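Local coordinates for protein 3-oxo-tetronate kinase (Cupriavidus necator, PDB 5DMH) that catalyses the ATP-dependent phosphorylation of 3-oxo-tetronate (3-dehydro-erythronate) to 3-oxo-tetronate 4-phosphate, at residues A[229-234]-A[240-245]. Residues are numbered along the deposited sequence; the frame is centred on the assembly and turned at random.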
loop_
_atom_site.group_PDB
_atom_site.type_symbol
_atom_site.label_atom_id
_atom_site.label_comp_id
_atom_site.label_asym_id
_atom_site.label_seq_id
_atom_site.Cartn_x
_atom_site.Cartn_y
_atom_site.Cartn_z
ATOM N N ALA A 229 7.106 -12.642 -14.867
ATOM C CA ALA A 229 8.440 -12.061 -15.029
ATOM C C ALA A 229 8.605 -10.834 -14.162
ATOM O O ALA A 229 7.784 -9.907 -14.227
ATOM C CB ALA A 229 8.685 -11.674 -16.482
ATOM N N ILE A 230 9.670 -10.830 -13.369
ATOM C CA ILE A 230 10.137 -9.607 -12.736
ATOM C C ILE A 230 10.456 -8.648 -13.881
ATOM O O ILE A 230 11.090 -9.052 -14.835
ATOM C CB ILE A 230 11.399 -9.862 -11.916
ATOM C CG1 ILE A 230 11.135 -10.835 -10.752
ATOM C CG2 ILE A 230 11.976 -8.547 -11.394
ATOM C CD1 ILE A 230 10.086 -10.374 -9.773
ATOM N N ALA A 231 9.974 -7.410 -13.831
ATOM C CA ALA A 231 10.320 -6.425 -14.868
ATOM C C ALA A 231 11.271 -5.366 -14.334
ATOM O O ALA A 231 10.952 -4.669 -13.359
ATOM C CB ALA A 231 9.078 -5.764 -15.425
ATOM N N ASP A 232 12.424 -5.243 -14.991
ATOM C CA ASP A 232 13.368 -4.181 -14.682
ATOM C C ASP A 232 12.774 -2.794 -15.005
ATOM O O ASP A 232 11.998 -2.607 -15.945
ATOM C CB ASP A 232 14.706 -4.354 -15.447
ATOM C CG ASP A 232 15.613 -5.452 -14.895
ATOM O OD1 ASP A 232 15.356 -5.995 -13.785
ATOM O OD2 ASP A 232 16.612 -5.774 -15.606
ATOM N N ALA A 233 13.181 -1.792 -14.235
ATOM C CA ALA A 233 12.788 -0.426 -14.513
ATOM C C ALA A 233 13.752 0.469 -13.762
ATOM O O ALA A 233 13.846 0.395 -12.527
ATOM C CB ALA A 233 11.367 -0.151 -14.068
ATOM N N VAL A 234 14.511 1.250 -14.523
ATOM C CA VAL A 234 15.548 2.125 -13.951
ATOM C C VAL A 234 15.150 3.588 -13.949
ATOM O O VAL A 234 15.927 4.445 -13.504
ATOM C CB VAL A 234 16.897 1.952 -14.663
ATOM C CG1 VAL A 234 17.257 0.494 -14.769
ATOM C CG2 VAL A 234 16.885 2.589 -16.062
ATOM N N PHE A 240 6.639 3.794 -17.967
ATOM C CA PHE A 240 5.676 4.115 -18.998
ATOM C C PHE A 240 5.807 3.123 -20.157
ATOM O O PHE A 240 4.798 2.712 -20.741
ATOM C CB PHE A 240 5.821 5.548 -19.507
ATOM C CG PHE A 240 5.220 6.580 -18.580
ATOM C CD1 PHE A 240 3.864 6.860 -18.626
ATOM C CD2 PHE A 240 6.014 7.269 -17.685
ATOM C CE1 PHE A 240 3.305 7.816 -17.786
ATOM C CE2 PHE A 240 5.460 8.225 -16.844
ATOM C CZ PHE A 240 4.107 8.491 -16.901
ATOM N N THR A 241 7.038 2.747 -20.475
ATOM C CA THR A 241 7.275 1.734 -21.517
ATOM C C THR A 241 6.596 0.393 -21.170
ATOM O O THR A 241 5.955 -0.233 -22.015
ATOM C CB THR A 241 8.783 1.514 -21.722
ATOM O OG1 THR A 241 9.353 2.714 -22.246
ATOM C CG2 THR A 241 9.056 0.332 -22.673
ATOM N N LEU A 242 6.753 -0.040 -19.927
ATOM C CA LEU A 242 6.160 -1.289 -19.473
ATOM C C LEU A 242 4.622 -1.221 -19.532
ATOM O O LEU A 242 3.969 -2.138 -20.025
ATOM C CB LEU A 242 6.661 -1.617 -18.057
ATOM C CG LEU A 242 8.111 -2.128 -17.937
ATOM C CD1 LEU A 242 8.609 -2.003 -16.500
ATOM C CD2 LEU A 242 8.206 -3.562 -18.415
ATOM N N GLY A 243 4.052 -0.127 -19.034
ATOM C CA GLY A 243 2.613 0.081 -19.089
ATOM C C GLY A 243 2.046 -0.041 -20.502
ATOM O O GLY A 243 1.074 -0.757 -20.756
ATOM N N GLU A 244 2.674 0.654 -21.443
ATOM C CA GLU A 244 2.270 0.563 -22.835
ATOM C C GLU A 244 2.459 -0.859 -23.381
ATOM O O GLU A 244 1.579 -1.365 -24.050
ATOM C CB GLU A 244 3.026 1.584 -23.689
ATOM C CG GLU A 244 2.548 1.604 -25.128
ATOM C CD GLU A 244 3.283 2.594 -26.016
ATOM O OE1 GLU A 244 4.024 3.466 -25.517
ATOM O OE2 GLU A 244 3.115 2.479 -27.237
ATOM N N ALA A 245 3.591 -1.503 -23.100
ATOM C CA ALA A 245 3.833 -2.864 -23.593
ATOM C C ALA A 245 2.815 -3.870 -23.064
ATOM O O ALA A 245 2.493 -4.868 -23.735
ATOM C CB ALA A 245 5.211 -3.309 -23.251
#
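Leu242 reaches from the helix to the last strand residue, Ala231, and the loop residues that follow, and carries the whole contact: CD2 meets Ala231, while CD1 meets Ala231, Ala233 and the backbone between them. In the apolar part the branched end of the leucine packs on the methyl groups of the two alanines. CD2 of Leu242 lies 3.8 Å from CB of Ala231. CD1, also against that CB, approaches CB of Ala233 at 4.1 Å. Both alanine methyls point toward the helix, whereas Asp232 between them directs its carboxylate away from it. The leucine has CG anti to its own carbonyl carbon (chi1 -74°), which directs the branch point toward 229-234. No hydrogen bond links 229-234 to 240-245. The polar element is the carbonyl of Asp232: its O sits 3.5 Å from CD1 of Leu242 and is buried without a hydrogen-bonding partner. The carboxylate of Asp232, by contrast, is well supplied, OD2 accepting from the backbone N of Tyr204 and Arg159 and OD1 from that of Gly160. Leu242 also packs on Thr214 of helix 211-223, Cys147 of the neighbouring parallel strand 144-147 and Ile258. A short loop joins strand 228-231 to helix 236-245, which packs against the strand it follows and against strand 144-147 beside it: a beta-alpha unit in the parallel alpha/beta core of the sugar-binding N-terminal domain, away from the ADP site.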